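Local coordinates for YCAC GENE product (Escherichia coli, PDB 1YAC), which is probably a hydrolase of the isochorismatase-like family, assembled as an octamer, whose substrate is not known, at residues N38-A42 with S188-P192; V97-K101 with E128-D132. All blocks are in the same frame, centred on the assembly; numbering follows the deposited sequence.

Contact 1 (N38-A42 with S188-P192); sequences NNVLA and SNHIP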
loop_
_atom_site.group_PDB
_atom_site.type_symbol
_atom_site.label_atom_id
_atom_site.label_comp_id
_atom_site.label_asym_id
_atom_site.label_seq_id
_atom_site.Cartn_x
_atom_site.Cartn_y
_atom_site.Cartn_z
ATOM N N ASN A 38 4.805 16.135 14.342
ATOM C CA ASN A 38 4.509 15.731 15.713
ATOM C C ASN A 38 5.679 14.988 16.353
ATOM O O ASN A 38 6.046 15.264 17.503
ATOM C CB ASN A 38 3.269 14.843 15.764
ATOM C CG ASN A 38 2.954 14.371 17.176
ATOM O OD1 ASN A 38 2.735 15.187 18.089
ATOM N ND2 ASN A 38 2.949 13.059 17.372
ATOM N N ASN A 39 6.271 14.059 15.603
ATOM C CA ASN A 39 7.397 13.253 16.091
ATOM C C ASN A 39 8.642 14.089 16.395
ATOM O O ASN A 39 9.308 13.886 17.417
ATOM C CB ASN A 39 7.740 12.148 15.087
ATOM C CG ASN A 39 6.679 11.047 15.035
ATOM O OD1 ASN A 39 5.766 11.007 15.864
ATOM N ND2 ASN A 39 6.803 10.145 14.063
ATOM N N VAL A 40 8.977 15.013 15.503
ATOM C CA VAL A 40 10.138 15.876 15.726
ATOM C C VAL A 40 9.912 16.737 16.980
ATOM O O VAL A 40 10.808 16.886 17.831
ATOM C CB VAL A 40 10.400 16.792 14.496
ATOM C CG1 VAL A 40 11.501 17.824 14.799
ATOM C CG2 VAL A 40 10.809 15.941 13.301
ATOM N N LEU A 41 8.710 17.288 17.112
ATOM C CA LEU A 41 8.403 18.120 18.273
ATOM C C LEU A 41 8.358 17.268 19.540
ATOM O O LEU A 41 8.679 17.741 20.626
ATOM C CB LEU A 41 7.085 18.874 18.071
ATOM C CG LEU A 41 7.071 19.823 16.868
ATOM C CD1 LEU A 41 5.748 20.582 16.838
ATOM C CD2 LEU A 41 8.237 20.791 16.957
ATOM N N ALA A 42 7.948 16.015 19.401
ATOM C CA ALA A 42 7.883 15.106 20.542
ATOM C C ALA A 42 9.292 14.881 21.060
ATOM O O ALA A 42 9.518 14.916 22.274
ATOM C CB ALA A 42 7.251 13.782 20.133
ATOM N N SER A 188 0.235 12.782 26.152
ATOM C CA SER A 188 -1.027 13.389 25.746
ATOM C C SER A 188 -0.833 14.417 24.617
ATOM O O SER A 188 -1.636 14.488 23.684
ATOM C CB SER A 188 -1.701 14.046 26.965
ATOM O OG SER A 188 -2.938 14.646 26.613
ATOM N N ASN A 189 0.255 15.179 24.696
ATOM C CA ASN A 189 0.554 16.192 23.684
ATOM C C ASN A 189 1.008 15.630 22.349
ATOM O O ASN A 189 0.911 16.311 21.331
ATOM C CB ASN A 189 1.648 17.147 24.181
ATOM C CG ASN A 189 1.182 18.007 25.343
ATOM O OD1 ASN A 189 0.009 18.363 25.414
ATOM N ND2 ASN A 189 2.038 18.213 26.313
ATOM N N HIS A 190 1.481 14.380 22.353
ATOM C CA HIS A 190 2.003 13.771 21.138
ATOM C C HIS A 190 1.414 12.445 20.658
ATOM O O HIS A 190 1.876 11.885 19.666
ATOM C CB HIS A 190 3.527 13.682 21.240
ATOM C CG HIS A 190 4.178 15.018 21.369
ATOM N ND1 HIS A 190 4.224 15.929 20.334
ATOM C CD2 HIS A 190 4.776 15.622 22.424
ATOM C CE1 HIS A 190 4.837 17.031 20.741
ATOM N NE2 HIS A 190 5.176 16.863 22.005
ATOM N N ILE A 191 0.382 11.969 21.338
ATOM C CA ILE A 191 -0.267 10.726 20.938
ATOM C C ILE A 191 -1.778 10.941 21.081
ATOM O O ILE A 191 -2.339 10.754 22.169
ATOM C CB ILE A 191 0.172 9.540 21.841
ATOM C CG1 ILE A 191 1.699 9.471 21.930
ATOM C CG2 ILE A 191 -0.399 8.222 21.302
ATOM C CD1 ILE A 191 2.192 8.530 23.013
ATOM N N PRO A 192 -2.457 11.368 19.997
ATOM C CA PRO A 192 -3.906 11.601 20.044
ATOM C C PRO A 192 -4.686 10.470 20.717
ATOM O O PRO A 192 -5.590 10.728 21.514
ATOM C CB PRO A 192 -4.270 11.737 18.566
ATOM C CG PRO A 192 -3.067 12.464 18.012
ATOM C CD PRO A 192 -1.913 11.710 18.669
#
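Ser188 and Asn189 belong to the last turn of helix 180-190 and stay largely clear of helix 33-49; the hydroxyl of Ser188 is instead hydrogen-bonded to Arg195 in the helix that follows. His190 carries the contact. Its ring lies flat against Ala42, whose CA sits 3.5 Å from the ring centroid and only 7° off the normal, a CH-pi contact that the small methyl of alanine permits, with Ala42 CB 3.5 Å from His190 CG. At the ring edge His190 ND1 donates to Asn38 OD1 (2.8 Å), while Asn38 ND2 donates back to His190 O (2.8 Å), so one carboxamide holds side chain and backbone together. The end of helix 180-190 is thereby joined to helix 33-49 of the three-layer alpha-beta-alpha sandwich. His190 NE2 is hydrogen-bonded to Asp45, about one turn beyond Ala42. Ile191, the N-cap residue of helix 192-204, points its CA-to-CB bond away from helix 33-49 and packs on Trp165 and Phe166; Pro192 then opens that helix beside Asp34 of a second subunit.

Contact 2 (V97-K101 with E128-D132); sequences VKAVK and EEGFD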
loop_
_atom_site.group_PDB
_atom_site.type_symbol
_atom_site.label_atom_id
_atom_site.label_comp_id
_atom_site.label_asym_id
_atom_site.label_seq_id
_atom_site.Cartn_x
_atom_site.Cartn_y
_atom_site.Cartn_z
ATOM N N VAL A 97 31.826 18.240 16.969
ATOM C CA VAL A 97 32.390 17.156 17.777
ATOM C C VAL A 97 32.757 17.660 19.179
ATOM O O VAL A 97 32.471 16.997 20.182
ATOM C CB VAL A 97 33.628 16.493 17.099
ATOM C CG1 VAL A 97 34.131 15.340 17.956
ATOM C CG2 VAL A 97 33.262 15.957 15.719
ATOM N N LYS A 98 33.343 18.853 19.250
ATOM C CA LYS A 98 33.716 19.441 20.536
ATOM C C LYS A 98 32.481 19.580 21.432
ATOM O O LYS A 98 32.500 19.185 22.605
ATOM C CB LYS A 98 34.352 20.815 20.327
ATOM C CG LYS A 98 35.847 20.846 20.521
ATOM C CD LYS A 98 36.385 22.263 20.371
ATOM C CE LYS A 98 35.754 23.205 21.389
ATOM N NZ LYS A 98 36.295 24.594 21.268
ATOM N N ALA A 99 31.394 20.096 20.862
ATOM C CA ALA A 99 30.160 20.272 21.626
ATOM C C ALA A 99 29.636 18.916 22.106
ATOM O O ALA A 99 29.255 18.771 23.272
ATOM C CB ALA A 99 29.105 20.995 20.789
ATOM N N VAL A 100 29.659 17.917 21.223
ATOM C CA VAL A 100 29.194 16.580 21.582
ATOM C C VAL A 100 30.020 16.017 22.737
ATOM O O VAL A 100 29.470 15.587 23.751
ATOM C CB VAL A 100 29.267 15.601 20.390
ATOM C CG1 VAL A 100 28.932 14.180 20.859
ATOM C CG2 VAL A 100 28.302 16.040 19.295
ATOM N N LYS A 101 31.340 16.056 22.596
ATOM C CA LYS A 101 32.214 15.536 23.642
ATOM C C LYS A 101 32.119 16.336 24.937
ATOM O O LYS A 101 32.264 15.774 26.023
ATOM C CB LYS A 101 33.656 15.443 23.141
ATOM C CG LYS A 101 33.826 14.392 22.028
ATOM C CD LYS A 101 35.266 14.232 21.591
ATOM C CE LYS A 101 35.378 13.130 20.558
ATOM N NZ LYS A 101 36.786 12.854 20.185
ATOM N N GLU A 128 32.319 4.750 15.510
ATOM C CA GLU A 128 33.760 4.503 15.385
ATOM C C GLU A 128 34.517 5.130 16.560
ATOM O O GLU A 128 35.515 4.591 17.026
ATOM C CB GLU A 128 34.315 5.056 14.072
ATOM C CG GLU A 128 35.831 4.918 13.970
ATOM C CD GLU A 128 36.395 5.382 12.640
ATOM O OE1 GLU A 128 35.709 5.255 11.602
ATOM O OE2 GLU A 128 37.551 5.851 12.628
ATOM N N GLU A 129 34.030 6.270 17.035
ATOM C CA GLU A 129 34.657 6.957 18.160
ATOM C C GLU A 129 34.356 6.307 19.513
ATOM O O GLU A 129 34.885 6.739 20.532
ATOM C CB GLU A 129 34.265 8.437 18.181
ATOM C CG GLU A 129 34.877 9.257 17.053
ATOM C CD GLU A 129 35.653 10.471 17.545
ATOM O OE1 GLU A 129 36.067 10.495 18.720
ATOM O OE2 GLU A 129 35.867 11.409 16.751
ATOM N N GLY A 130 33.507 5.284 19.532
ATOM C CA GLY A 130 33.206 4.611 20.778
ATOM C C GLY A 130 31.924 4.983 21.485
ATOM O O GLY A 130 31.668 4.497 22.587
ATOM N N PHE A 131 31.105 5.833 20.879
ATOM C CA PHE A 131 29.839 6.210 21.513
ATOM C C PHE A 131 28.754 5.147 21.307
ATOM O O PHE A 131 28.804 4.365 20.354
ATOM C CB PHE A 131 29.314 7.527 20.924
ATOM C CG PHE A 131 30.108 8.741 21.320
ATOM C CD1 PHE A 131 29.785 9.452 22.472
ATOM C CD2 PHE A 131 31.153 9.197 20.518
ATOM C CE1 PHE A 131 30.494 10.611 22.815
ATOM C CE2 PHE A 131 31.865 10.344 20.850
ATOM C CZ PHE A 131 31.531 11.052 22.001
ATOM N N ASP A 132 27.788 5.111 22.212
ATOM C CA ASP A 132 26.650 4.212 22.071
ATOM C C ASP A 132 25.622 5.084 21.367
ATOM O O ASP A 132 25.189 6.093 21.911
ATOM C CB ASP A 132 26.155 3.752 23.435
ATOM C CG ASP A 132 27.102 2.768 24.064
ATOM O OD1 ASP A 132 27.682 1.962 23.303
ATOM O OD2 ASP A 132 27.303 2.823 25.293
#
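The tip of the Phe131 ring packs against Val100 and Lys101 on the flank of helix 94-102, reaching them from the loop after helix 115-128. Its CZ lies 4.2 Å from Val100 CG1 and 4.1 Å from Lys101 CG, the latter near the plane of the ring, at its edge. The compact, branched valine suits the inward side of the helix, since Val100 also packs on Ile55 and Leu108 of the central sheet; Phe131 touches Leu108 too, so the aromatic bridges helix and sheet. Lys101 uses its length differently: the start of its aliphatic chain borders the ring, and the extended remainder carries the ammonium out to Glu129, where Lys101 NZ and Glu129 OE1 form a salt bridge of 2.9 Å. A long, flexible side chain thus serves both the apolar patch and the solvent-exposed charge pair. The other carboxylate oxygen of Glu129 accepts a hydrogen bond from Trp91, which also packs on Val97.

Between Glu129 and Phe131 the chain must leave the helix and turn toward the sheet. Gly130 does this with a phi of 99°, where a CB would be jammed against the preceding carbonyl oxygen, and so helix 115-128 finishes in a Schellman motif. Asp132 then begins strand 132-136, with backbone hydrogen bonds to Lys106 and Leu108. Helices 94-102 and 115-128 precede and follow strand 107-112, so the contact spans successive beta-alpha units in one helical layer of the parallel-sheet, three-layer alpha-beta-alpha sandwich characteristic of isochorismatase-like hydrolases.

The two contacts lie on opposite sides of the chain's centre, with centres about 28 Å apart and nearest atoms about 17 Å apart, and share no helix or strand. Contact 1 is partly buried and joins elements far apart in sequence, bringing the end of helix 180-190 onto helix 33-49 near other subunits; its cross-segment hydrogen bonds link an amide with an imidazole and a backbone carbonyl, without a salt bridge between the segments, which suits a histidine buried beside a partly exposed asparagine. Contact 2 falls within the sequence span that contact 1 brackets and is a surface contact between neighbours in the fold: an apolar patch faces the sheet, and a lysine-glutamate charge pair lies on the exposed side.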